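Local coordinates for AB hydrolase-1 domain-containing protein (Parabacteroides distasonis, PDB 4Q34) that is probably an esterase of the alpha/beta hydrolase superfamily, with a substrate that is not known, at residues E126-F130 against H294-H298; A162-K166 against T189-K193; W183-L187 against E236-I242; A196-P200 against T297-M301. Residue numbers count along the deposited sequence, not the author numbering.

Interaction 1 of 4, residues E126-F130 against H294-H298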
loop_
_atom_site.group_PDB
_atom_site.type_symbol
_atom_site.label_atom_id
_atom_site.label_comp_id
_atom_site.label_asym_id
_atom_site.label_seq_id
_atom_site.Cartn_x
_atom_site.Cartn_y
_atom_site.Cartn_z
ATOM N N GLU A 126 -6.934 -23.950 21.625
ATOM C CA GLU A 126 -6.222 -23.848 22.873
ATOM C C GLU A 126 -4.729 -23.631 22.638
ATOM O O GLU A 126 -4.101 -24.341 21.844
ATOM C CB GLU A 126 -6.436 -25.107 23.724
ATOM C CG GLU A 126 -5.659 -25.035 25.026
ATOM C CD GLU A 126 -6.202 -25.968 26.065
ATOM O OE1 GLU A 126 -6.217 -27.187 25.783
ATOM O OE2 GLU A 126 -6.599 -25.476 27.145
ATOM N N GLY A 127 -4.169 -22.654 23.353
ATOM C CA GLY A 127 -2.754 -22.296 23.269
ATOM C C GLY A 127 -2.331 -21.559 22.015
ATOM O O GLY A 127 -1.137 -21.368 21.796
ATOM N N VAL A 128 -3.281 -21.177 21.171
ATOM C CA VAL A 128 -2.924 -20.511 19.908
ATOM C C VAL A 128 -2.209 -19.200 20.201
ATOM O O VAL A 128 -2.571 -18.475 21.117
ATOM C CB VAL A 128 -4.151 -20.326 18.957
ATOM C CG1 VAL A 128 -5.119 -19.255 19.467
ATOM C CG2 VAL A 128 -3.711 -20.039 17.529
ATOM N N GLN A 129 -1.220 -18.874 19.364
ATOM C CA GLN A 129 -0.367 -17.694 19.531
ATOM C C GLN A 129 -1.003 -16.489 18.805
ATOM O O GLN A 129 -0.415 -15.872 17.916
ATOM C CB GLN A 129 1.027 -17.988 18.940
ATOM C CG GLN A 129 1.842 -19.010 19.714
ATOM C CD GLN A 129 2.464 -18.473 20.986
ATOM O OE1 GLN A 129 2.368 -17.300 21.298
ATOM N NE2 GLN A 129 3.120 -19.358 21.738
ATOM N N PHE A 130 -2.224 -16.182 19.203
ATOM C CA PHE A 130 -3.040 -15.185 18.542
ATOM C C PHE A 130 -3.914 -14.554 19.626
ATOM O O PHE A 130 -4.521 -15.256 20.497
ATOM C CB PHE A 130 -3.841 -15.859 17.417
ATOM C CG PHE A 130 -4.491 -14.925 16.435
ATOM C CD1 PHE A 130 -5.759 -14.362 16.688
ATOM C CD2 PHE A 130 -3.862 -14.644 15.241
ATOM C CE1 PHE A 130 -6.387 -13.557 15.775
ATOM C CE2 PHE A 130 -4.478 -13.821 14.305
ATOM C CZ PHE A 130 -5.728 -13.267 14.578
ATOM N N HIS A 294 5.224 -23.432 20.194
ATOM C CA HIS A 294 3.917 -24.085 20.152
ATOM C C HIS A 294 2.835 -23.055 19.883
ATOM O O HIS A 294 2.952 -21.912 20.335
ATOM C CB HIS A 294 3.667 -24.821 21.465
ATOM C CG HIS A 294 4.738 -25.831 21.771
ATOM N ND1 HIS A 294 4.701 -27.124 21.292
ATOM C CD2 HIS A 294 5.914 -25.711 22.437
ATOM C CE1 HIS A 294 5.782 -27.772 21.696
ATOM N NE2 HIS A 294 6.538 -26.934 22.383
ATOM N N GLY A 295 1.796 -23.451 19.137
ATOM C CA GLY A 295 0.622 -22.613 18.967
ATOM C C GLY A 295 0.623 -21.697 17.744
ATOM O O GLY A 295 -0.258 -20.850 17.615
ATOM N N ASN A 296 1.609 -21.826 16.896
ATOM C CA ASN A 296 1.612 -20.997 15.709
ATOM C C ASN A 296 0.515 -21.340 14.725
ATOM O O ASN A 296 0.125 -22.495 14.565
ATOM C CB ASN A 296 3.000 -20.999 15.020
ATOM C CG ASN A 296 4.018 -20.222 15.801
ATOM O OD1 ASN A 296 4.861 -20.785 16.538
ATOM N ND2 ASN A 296 3.911 -18.898 15.712
ATOM N N THR A 297 0.034 -20.269 14.088
ATOM C CA THR A 297 -0.968 -20.271 13.057
ATOM C C THR A 297 -0.242 -20.307 11.694
ATOM O O THR A 297 0.949 -20.511 11.597
ATOM C CB THR A 297 -1.864 -19.000 13.171
ATOM O OG1 THR A 297 -1.097 -17.841 12.736
ATOM C CG2 THR A 297 -2.361 -18.810 14.602
ATOM N N HIS A 298 -1.014 -20.168 10.641
ATOM C CA HIS A 298 -0.491 -20.040 9.287
ATOM C C HIS A 298 0.321 -18.783 9.105
ATOM O O HIS A 298 1.031 -18.741 8.156
ATOM C CB HIS A 298 -1.662 -20.060 8.326
ATOM C CG HIS A 298 -1.305 -19.832 6.895
ATOM N ND1 HIS A 298 -0.486 -20.687 6.192
ATOM C CD2 HIS A 298 -1.751 -18.920 6.009
ATOM C CE1 HIS A 298 -0.378 -20.255 4.945
ATOM N NE2 HIS A 298 -1.131 -19.175 4.816
#
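Two irregular backbones, whose touching parts run 40° apart end to end, come within 4.2 Å at the CA atoms of V128 and G295, joining the loop between strand 123-124 and helix 134-142 to the loop after strand 283-287 of the alpha/beta hydrolase fold. Q129 is the centre of an inverse gamma turn, closed by a weak hydrogen bond from F130 N to V128 O at 3.0 Å, and Q129 N donates across to G295 O at 2.8 Å. Loops can thus pair without forming a sheet. G295 is demanded by the site: at its positive phi a CB would jam against the preceding carbonyl and clash with G127 O, whereas its CA makes a CA-H...O contact with G127 O at 3.6 Å. The Q129 side chain doubles the link, NE2 donating to H294 O at 2.9 Å. T297 OG1 turns to D303, as N296 ND2 does, tying this loop to the approach of helix 306-319. Beside these, methyl meets methyl, V128 CG2 lying 3.4 Å from T297 CG2.

Interaction 2 of 4, residues A162-K166 against T189-K193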
loop_
_atom_site.group_PDB
_atom_site.type_symbol
_atom_site.label_atom_id
_atom_site.label_comp_id
_atom_site.label_asym_id
_atom_site.label_seq_id
_atom_site.Cartn_x
_atom_site.Cartn_y
_atom_site.Cartn_z
ATOM N N ALA A 162 12.448 -8.776 -11.476
ATOM C CA ALA A 162 12.834 -7.406 -11.839
ATOM C C ALA A 162 13.338 -6.671 -10.590
ATOM O O ALA A 162 14.325 -5.937 -10.649
ATOM C CB ALA A 162 11.673 -6.659 -12.480
ATOM N N LEU A 163 12.730 -6.961 -9.451
ATOM C CA LEU A 163 13.169 -6.346 -8.209
ATOM C C LEU A 163 14.545 -6.837 -7.779
ATOM O O LEU A 163 15.402 -6.029 -7.433
ATOM C CB LEU A 163 12.178 -6.656 -7.090
ATOM C CG LEU A 163 12.549 -6.146 -5.696
ATOM C CD1 LEU A 163 12.852 -4.644 -5.714
ATOM C CD2 LEU A 163 11.406 -6.509 -4.718
ATOM N N PHE A 164 14.756 -8.162 -7.779
ATOM C CA PHE A 164 16.057 -8.713 -7.446
ATOM C C PHE A 164 17.124 -8.256 -8.429
ATOM O O PHE A 164 18.242 -7.986 -8.055
ATOM C CB PHE A 164 16.019 -10.231 -7.359
ATOM C CG PHE A 164 15.501 -10.725 -6.040
ATOM C CD1 PHE A 164 16.307 -10.701 -4.918
ATOM C CD2 PHE A 164 14.209 -11.149 -5.907
ATOM C CE1 PHE A 164 15.838 -11.111 -3.683
ATOM C CE2 PHE A 164 13.740 -11.611 -4.688
ATOM C CZ PHE A 164 14.555 -11.564 -3.574
ATOM N N ASP A 165 16.775 -8.163 -9.694
ATOM C CA ASP A 165 17.748 -7.645 -10.657
ATOM C C ASP A 165 18.170 -6.220 -10.360
ATOM O O ASP A 165 19.342 -5.842 -10.575
ATOM C CB ASP A 165 17.181 -7.760 -12.060
ATOM C CG ASP A 165 17.216 -9.199 -12.598
ATOM O OD1 ASP A 165 17.813 -10.104 -11.955
ATOM O OD2 ASP A 165 16.639 -9.397 -13.690
ATOM N N LYS A 166 17.237 -5.421 -9.901
ATOM C CA LYS A 166 17.467 -4.027 -9.584
ATOM C C LYS A 166 18.344 -3.837 -8.344
ATOM O O LYS A 166 19.279 -3.044 -8.373
ATOM C CB LYS A 166 16.143 -3.300 -9.377
ATOM C CG LYS A 166 16.202 -1.825 -9.016
ATOM C CD LYS A 166 14.804 -1.262 -8.762
ATOM C CE LYS A 166 14.860 0.143 -8.194
ATOM N NZ LYS A 166 15.447 1.107 -9.180
ATOM N N THR A 189 16.219 -15.045 -12.071
ATOM C CA THR A 189 17.193 -14.076 -11.613
ATOM C C THR A 189 18.370 -14.826 -11.024
ATOM O O THR A 189 18.202 -15.932 -10.514
ATOM C CB THR A 189 16.578 -13.106 -10.594
ATOM O OG1 THR A 189 17.580 -12.167 -10.176
ATOM C CG2 THR A 189 16.112 -13.816 -9.332
ATOM N N ARG A 190 19.557 -14.217 -11.134
ATOM C CA ARG A 190 20.775 -14.667 -10.472
ATOM C C ARG A 190 20.886 -14.176 -9.038
ATOM O O ARG A 190 21.687 -14.695 -8.262
ATOM C CB ARG A 190 22.004 -14.169 -11.255
ATOM C CG ARG A 190 22.279 -14.918 -12.547
ATOM C CD ARG A 190 23.041 -16.226 -12.325
ATOM N NE ARG A 190 24.461 -16.010 -12.063
ATOM C CZ ARG A 190 25.310 -16.987 -11.762
ATOM N NH1 ARG A 190 24.880 -18.239 -11.691
ATOM N NH2 ARG A 190 26.581 -16.711 -11.538
ATOM N N ASN A 191 20.050 -13.209 -8.672
ATOM C CA ASN A 191 20.233 -12.431 -7.461
ATOM C C ASN A 191 19.462 -12.917 -6.211
ATOM O O ASN A 191 19.363 -12.188 -5.224
ATOM C CB ASN A 191 19.907 -10.998 -7.745
ATOM C CG ASN A 191 21.059 -10.282 -8.428
ATOM O OD1 ASN A 191 22.175 -10.825 -8.509
ATOM N ND2 ASN A 191 20.837 -9.045 -8.843
ATOM N N ILE A 192 18.920 -14.129 -6.245
ATOM C CA ILE A 192 18.382 -14.742 -5.019
ATOM C C ILE A 192 19.456 -15.604 -4.378
ATOM O O ILE A 192 19.874 -16.638 -4.913
ATOM C CB ILE A 192 17.091 -15.554 -5.288
ATOM C CG1 ILE A 192 15.950 -14.593 -5.559
ATOM C CG2 ILE A 192 16.752 -16.425 -4.064
ATOM C CD1 ILE A 192 14.764 -15.228 -6.251
ATOM N N LYS A 193 19.897 -15.197 -3.198
ATOM C CA LYS A 193 20.952 -15.931 -2.505
ATOM C C LYS A 193 20.411 -17.113 -1.660
ATOM O O LYS A 193 21.169 -17.992 -1.295
ATOM C CB LYS A 193 21.736 -14.987 -1.564
ATOM C CG LYS A 193 22.568 -13.894 -2.250
ATOM C CD LYS A 193 23.838 -14.455 -2.855
ATOM C CE LYS A 193 24.848 -14.891 -1.786
ATOM N NZ LYS A 193 26.133 -15.244 -2.454
HETATM O O HOH W 1 19.924 -11.829 -12.548
#
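Almost exactly above the centre of the F164 ring sits one methylene group: I192 CG1 lies 3.6 Å from the ring centroid and 3° off the ring normal, a CH-pi contact of near-ideal geometry. It joins helix 153-167 to the start of strand 192-198, two elements of the alpha/beta hydrolase fold, with F164 lodged against V50 of strand 49-52 and edge-to-face with F172 of strand 170-175. Outside this buried pair the contact becomes polar. N191 reaches to the helix backbone near its C-terminal end, ND2 donating to F164 O at 2.9 Å. Next to it T189 works in two directions: its OG1 donates to D165 OD1 at 2.7 Å and accepts from N191 N at 3.1 Å, the latter bond making an ST turn that orders the approach to the strand. A water adds a second route, donating to D165 OD1 at 2.8 Å and accepting from R190 N at 2.8 Å. The general lesson is one of layering: apolar contact on the inner side, directional bonds on the outer. With D165 OD1 accepting from both a hydroxyl and a water, the turn is held to the exposed carboxylate without an opposing charge across the two segments.

Interaction 3 of 4, residues W183-L187 against E236-I242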
loop_
_atom_site.group_PDB
_atom_site.type_symbol
_atom_site.label_atom_id
_atom_site.label_comp_id
_atom_site.label_asym_id
_atom_site.label_seq_id
_atom_site.Cartn_x
_atom_site.Cartn_y
_atom_site.Cartn_z
ATOM N N TRP A 183 9.476 -20.042 -5.944
ATOM C CA TRP A 183 10.068 -21.129 -6.711
ATOM C C TRP A 183 10.213 -20.710 -8.177
ATOM O O TRP A 183 11.209 -21.053 -8.809
ATOM C CB TRP A 183 9.324 -22.464 -6.604
ATOM C CG TRP A 183 8.894 -22.884 -5.245
ATOM C CD1 TRP A 183 7.712 -23.455 -4.943
ATOM C CD2 TRP A 183 9.621 -22.789 -4.004
ATOM N NE1 TRP A 183 7.626 -23.719 -3.600
ATOM C CE2 TRP A 183 8.784 -23.299 -2.998
ATOM C CE3 TRP A 183 10.864 -22.277 -3.629
ATOM C CZ2 TRP A 183 9.155 -23.339 -1.652
ATOM C CZ3 TRP A 183 11.247 -22.352 -2.302
ATOM C CH2 TRP A 183 10.385 -22.848 -1.321
ATOM N N ASN A 184 9.259 -19.934 -8.676
ATOM C CA ASN A 184 9.305 -19.419 -10.039
ATOM C C ASN A 184 10.381 -18.321 -10.220
ATOM O O ASN A 184 11.090 -18.283 -11.242
ATOM C CB ASN A 184 7.914 -18.905 -10.468
ATOM C CG ASN A 184 6.999 -20.013 -10.957
ATOM O OD1 ASN A 184 7.127 -20.454 -12.075
ATOM N ND2 ASN A 184 6.120 -20.508 -10.105
ATOM N N THR A 185 10.468 -17.435 -9.245
ATOM C CA THR A 185 11.364 -16.290 -9.328
ATOM C C THR A 185 12.826 -16.784 -9.372
ATOM O O THR A 185 13.674 -16.181 -10.072
ATOM C CB THR A 185 11.143 -15.344 -8.160
ATOM O OG1 THR A 185 9.767 -14.998 -8.058
ATOM C CG2 THR A 185 11.957 -14.058 -8.331
ATOM N N LEU A 186 13.138 -17.869 -8.659
ATOM C CA LEU A 186 14.478 -18.413 -8.640
ATOM C C LEU A 186 15.020 -18.725 -10.055
ATOM O O LEU A 186 16.220 -18.599 -10.326
ATOM C CB LEU A 186 14.536 -19.658 -7.722
ATOM C CG LEU A 186 15.934 -20.248 -7.469
ATOM C CD1 LEU A 186 16.765 -19.304 -6.610
ATOM C CD2 LEU A 186 15.862 -21.606 -6.774
ATOM N N LEU A 187 14.123 -19.097 -10.968
ATOM C CA LEU A 187 14.463 -19.506 -12.306
ATOM C C LEU A 187 14.647 -18.316 -13.224
ATOM O O LEU A 187 14.944 -18.491 -14.409
ATOM C CB LEU A 187 13.323 -20.361 -12.868
ATOM C CG LEU A 187 12.945 -21.577 -12.000
ATOM C CD1 LEU A 187 11.851 -22.326 -12.741
ATOM C CD2 LEU A 187 14.144 -22.477 -11.777
ATOM N N GLU A 236 17.935 -26.692 -10.272
ATOM C CA GLU A 236 18.131 -25.296 -9.864
ATOM C C GLU A 236 17.821 -25.074 -8.391
ATOM O O GLU A 236 18.452 -24.229 -7.768
ATOM C CB GLU A 236 17.360 -24.275 -10.744
ATOM C CG GLU A 236 17.454 -24.457 -12.256
ATOM C CD GLU A 236 18.772 -24.060 -12.887
ATOM O OE1 GLU A 236 19.691 -23.625 -12.146
ATOM O OE2 GLU A 236 18.870 -24.197 -14.145
ATOM N N TYR A 237 16.940 -25.896 -7.781
ATOM C CA TYR A 237 16.564 -25.720 -6.393
ATOM C C TYR A 237 17.611 -26.290 -5.409
ATOM O O TYR A 237 17.412 -26.222 -4.207
ATOM C CB TYR A 237 15.174 -26.333 -6.133
ATOM C CG TYR A 237 14.150 -25.634 -7.017
ATOM C CD1 TYR A 237 13.649 -24.406 -6.663
ATOM C CD2 TYR A 237 13.700 -26.204 -8.194
ATOM C CE1 TYR A 237 12.771 -23.704 -7.495
ATOM C CE2 TYR A 237 12.814 -25.535 -9.009
ATOM C CZ TYR A 237 12.352 -24.288 -8.663
ATOM O OH TYR A 237 11.428 -23.644 -9.486
ATOM N N THR A 238 18.693 -26.875 -5.954
ATOM C CA THR A 238 19.802 -27.357 -5.161
ATOM C C THR A 238 20.838 -26.283 -4.955
ATOM O O THR A 238 21.807 -26.539 -4.251
ATOM C CB THR A 238 20.538 -28.584 -5.772
ATOM O OG1 THR A 238 21.261 -28.205 -6.966
ATOM C CG2 THR A 238 19.577 -29.752 -6.053
ATOM N N LYS A 239 20.690 -25.146 -5.627
ATOM C CA LYS A 239 21.802 -24.205 -5.784
ATOM C C LYS A 239 21.845 -23.080 -4.740
ATOM O O LYS A 239 22.831 -22.365 -4.682
ATOM C CB LYS A 239 21.756 -23.619 -7.201
ATOM C CG LYS A 239 22.113 -24.677 -8.265
ATOM C CD LYS A 239 22.003 -24.110 -9.664
ATOM C CE LYS A 239 22.140 -25.213 -10.703
ATOM N NZ LYS A 239 22.124 -24.642 -12.072
ATOM N N VAL A 240 20.799 -22.935 -3.931
ATOM C CA VAL A 240 20.767 -21.935 -2.850
ATOM C C VAL A 240 20.186 -22.584 -1.616
ATOM O O VAL A 240 19.359 -23.517 -1.705
ATOM C CB VAL A 240 19.906 -20.705 -3.199
ATOM C CG1 VAL A 240 20.427 -20.046 -4.455
ATOM C CG2 VAL A 240 18.441 -21.091 -3.370
ATOM N N PRO A 241 20.587 -22.096 -0.449
ATOM C CA PRO A 241 19.933 -22.615 0.747
ATOM C C PRO A 241 18.468 -22.239 0.850
ATOM O O PRO A 241 18.072 -21.106 0.548
ATOM C CB PRO A 241 20.697 -21.966 1.923
ATOM C CG PRO A 241 21.676 -21.062 1.334
ATOM C CD PRO A 241 21.606 -21.067 -0.169
ATOM N N ILE A 242 17.644 -23.215 1.256
ATOM C CA ILE A 242 16.230 -23.001 1.429
ATOM C C ILE A 242 15.797 -23.516 2.803
ATOM O O ILE A 242 16.241 -24.582 3.219
ATOM C CB ILE A 242 15.439 -23.740 0.337
ATOM C CG1 ILE A 242 15.804 -23.192 -1.043
ATOM C CG2 ILE A 242 13.945 -23.642 0.570
ATOM C CD1 ILE A 242 15.240 -23.964 -2.220
#
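L186, near the C-terminal end of helix 178-185, forms the middle of an apolar patch. Its CD2 rests 3.6 Å from Y237 CD1 and 3.8 Å from E236 O, while its CD1 approaches V240 CG2 at 4.1 Å, so one leucine is gripped by residues from both ends of a short loop. Flanking pairs widen the patch: W183 CH2 lies 4.1 Å from I242 CG2 on the buried side, and toward the surface L187 CD2 packs at 3.8 Å against E236 CB. The same L187 CD2 lies 4.0 Å from Y237 CZ. Y237 runs between these groups, its ring skirting W183, with W183 CB 3.8 Å from Y237 CE1. The tyrosine ends in the one hydrogen bond between the segments, OH donating to W183 O at 2.7 Å; an aromatic side chain thereby pays for its buried hydroxyl by capturing a helix carbonyl. At the polar rim the loop braces itself, as K239 NZ and E236 OE1 form a salt bridge at 2.6 Å and K239 N donates to E236 O at 3.2 Å. The whole contact is part of the layering of an alpha/beta hydrolase: W183 leans on I195 of strand 192-198 and meets W272 of helix 257-277, Y237 touches L276 of that helix, and I242 begins strand 242-246, which runs parallel to 192-198 in the central sheet.

Interaction 4 of 4, residues A196-P200 against T297-M301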
loop_
_atom_site.group_PDB
_atom_site.type_symbol
_atom_site.label_atom_id
_atom_site.label_comp_id
_atom_site.label_asym_id
_atom_site.label_seq_id
_atom_site.Cartn_x
_atom_site.Cartn_y
_atom_site.Cartn_z
ATOM N N ALA A 196 13.671 -18.299 2.357
ATOM C CA ALA A 196 12.961 -18.780 3.539
ATOM C C ALA A 196 11.476 -18.651 3.261
ATOM O O ALA A 196 11.001 -17.553 2.928
ATOM C CB ALA A 196 13.316 -17.965 4.776
ATOM N N SER A 197 10.735 -19.724 3.474
ATOM C CA SER A 197 9.311 -19.715 3.202
ATOM C C SER A 197 8.490 -20.168 4.392
ATOM O O SER A 197 8.751 -21.259 4.966
ATOM C CB SER A 197 8.992 -20.574 1.967
ATOM O OG SER A 197 7.647 -20.388 1.552
ATOM N N TYR A 198 7.490 -19.353 4.739
ATOM C CA TYR A 198 6.550 -19.685 5.792
ATOM C C TYR A 198 5.312 -20.352 5.183
ATOM O O TYR A 198 4.640 -19.752 4.317
ATOM C CB TYR A 198 6.124 -18.449 6.615
ATOM C CG TYR A 198 7.272 -17.945 7.435
ATOM C CD1 TYR A 198 7.543 -18.467 8.693
ATOM C CD2 TYR A 198 8.144 -17.054 6.894
ATOM C CE1 TYR A 198 8.658 -18.078 9.403
ATOM C CE2 TYR A 198 9.260 -16.631 7.572
ATOM C CZ TYR A 198 9.517 -17.143 8.852
ATOM O OH TYR A 198 10.641 -16.763 9.555
ATOM N N GLU A 199 5.061 -21.593 5.580
ATOM C CA GLU A 199 3.877 -22.333 5.137
ATOM C C GLU A 199 3.580 -22.188 3.640
ATOM O O GLU A 199 2.486 -21.786 3.258
ATOM C CB GLU A 199 2.635 -21.946 5.946
ATOM C CG GLU A 199 2.841 -22.208 7.434
ATOM C CD GLU A 199 1.679 -22.871 8.136
ATOM O OE1 GLU A 199 0.546 -22.849 7.603
ATOM O OE2 GLU A 199 1.886 -23.404 9.271
ATOM N N PRO A 200 4.550 -22.542 2.788
ATOM C CA PRO A 200 4.287 -22.525 1.358
ATOM C C PRO A 200 3.146 -23.457 0.956
ATOM O O PRO A 200 2.875 -24.462 1.590
ATOM C CB PRO A 200 5.618 -22.987 0.729
ATOM C CG PRO A 200 6.307 -23.728 1.813
ATOM C CD PRO A 200 5.888 -23.039 3.087
ATOM N N THR A 297 0.034 -20.269 14.088
ATOM C CA THR A 297 -0.968 -20.271 13.057
ATOM C C THR A 297 -0.242 -20.307 11.694
ATOM O O THR A 297 0.949 -20.511 11.597
ATOM C CB THR A 297 -1.864 -19.000 13.171
ATOM O OG1 THR A 297 -1.097 -17.841 12.736
ATOM C CG2 THR A 297 -2.361 -18.810 14.602
ATOM N N HIS A 298 -1.014 -20.168 10.641
ATOM C CA HIS A 298 -0.491 -20.040 9.287
ATOM C C HIS A 298 0.321 -18.783 9.105
ATOM O O HIS A 298 1.031 -18.741 8.156
ATOM C CB HIS A 298 -1.662 -20.060 8.326
ATOM C CG HIS A 298 -1.305 -19.832 6.895
ATOM N ND1 HIS A 298 -0.486 -20.687 6.192
ATOM C CD2 HIS A 298 -1.751 -18.920 6.009
ATOM C CE1 HIS A 298 -0.378 -20.255 4.945
ATOM N NE2 HIS A 298 -1.131 -19.175 4.816
ATOM N N PHE A 299 0.215 -17.802 10.017
ATOM C CA PHE A 299 1.050 -16.570 9.959
ATOM C C PHE A 299 2.048 -16.466 11.131
ATOM O O PHE A 299 1.885 -15.605 12.002
ATOM C CB PHE A 299 0.214 -15.306 10.007
ATOM C CG PHE A 299 -0.627 -15.051 8.814
ATOM C CD1 PHE A 299 -1.739 -15.808 8.556
ATOM C CD2 PHE A 299 -0.385 -13.983 7.985
ATOM C CE1 PHE A 299 -2.526 -15.574 7.459
ATOM C CE2 PHE A 299 -1.190 -13.718 6.896
ATOM C CZ PHE A 299 -2.269 -14.537 6.625
ATOM N N PRO A 300 3.064 -17.323 11.148
ATOM C CA PRO A 300 3.975 -17.280 12.304
ATOM C C PRO A 300 4.711 -15.970 12.469
ATOM O O PRO A 300 5.058 -15.592 13.600
ATOM C CB PRO A 300 4.979 -18.405 11.996
ATOM C CG PRO A 300 4.247 -19.330 11.092
ATOM C CD PRO A 300 3.377 -18.452 10.263
HETATM N N MSE A 301 4.907 -15.257 11.372
HETATM C CA MSE A 301 5.574 -13.947 11.408
HETATM C C MSE A 301 4.807 -12.900 12.129
HETATM O O MSE A 301 5.405 -11.894 12.500
HETATM C CB MSE A 301 5.955 -13.456 9.958
HETATM C CG MSE A 301 4.771 -12.961 9.101
HETATM SE SE MSE A 301 3.445 -14.261 8.547
HETATM C CE MSE A 301 4.593 -15.365 7.505
#
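One hydrogen bond carries the polar part of this contact. H298 ND1 donates to E199 OE1 at 2.8 Å with an angle of 166° at the hydrogen, and the carboxylate oxygen lies at the edge of the imidazole, near its plane, as an in-plane nitrogen donor requires. E199 follows directly on strand 192-198, where positive backbone angles (phi 44°, psi 57°) turn the chain at the strand's end. Its carboxylate is also held from elsewhere: OE1 forms a salt bridge with R117, and OE2 accepts from G247 N just past strand 242-246. On the histidine side, an ST turn shapes the chain, F299 N donating to T297 OG1 at 3.0 Å, while T297 OG1 is bonded to D303 as well. Apolar contacts lie alongside. Y198 CB meets CE of M301, a selenomethionine in this crystal, at 3.6 Å, and Y198 CD1 lies 4.2 Å from P300 CG; the Y198 ring is stacked on Y245 and reaches V309 and L313 of helix 306-319. The H298 ring also touches S176, which stands between strand 170-175 and helix 178-185, the place of the nucleophile elbow. A serine there, a histidine on a late loop and a glutamate after a central strand are consistent with the catalytic triad of an alpha/beta hydrolase, with the acid placed as in esterase 713 relatives.

In the fold
Interaction 4 lies nearest the middle of the molecule, about 7 Å from the chain centre, and every residue touching in it is buried; interactions 2 and 3 are partly buried and reach the surface. Strand 192-198 unites them: interaction 2 holds its start, interaction 4 its end, and interaction 3 packs beside it, touching both through V240 and P241 on one side and W183 on the other. Interaction 1 is also largely buried but peripheral, its centre about 12 Å from that of interaction 4, with which it shares T297 and H298. Chemistry follows place: loop pairing through one backbone and one side-chain amide in 1, polar turns in 2, apolar packing in 3, and a histidine-carboxylate bond at the probable active site in 4.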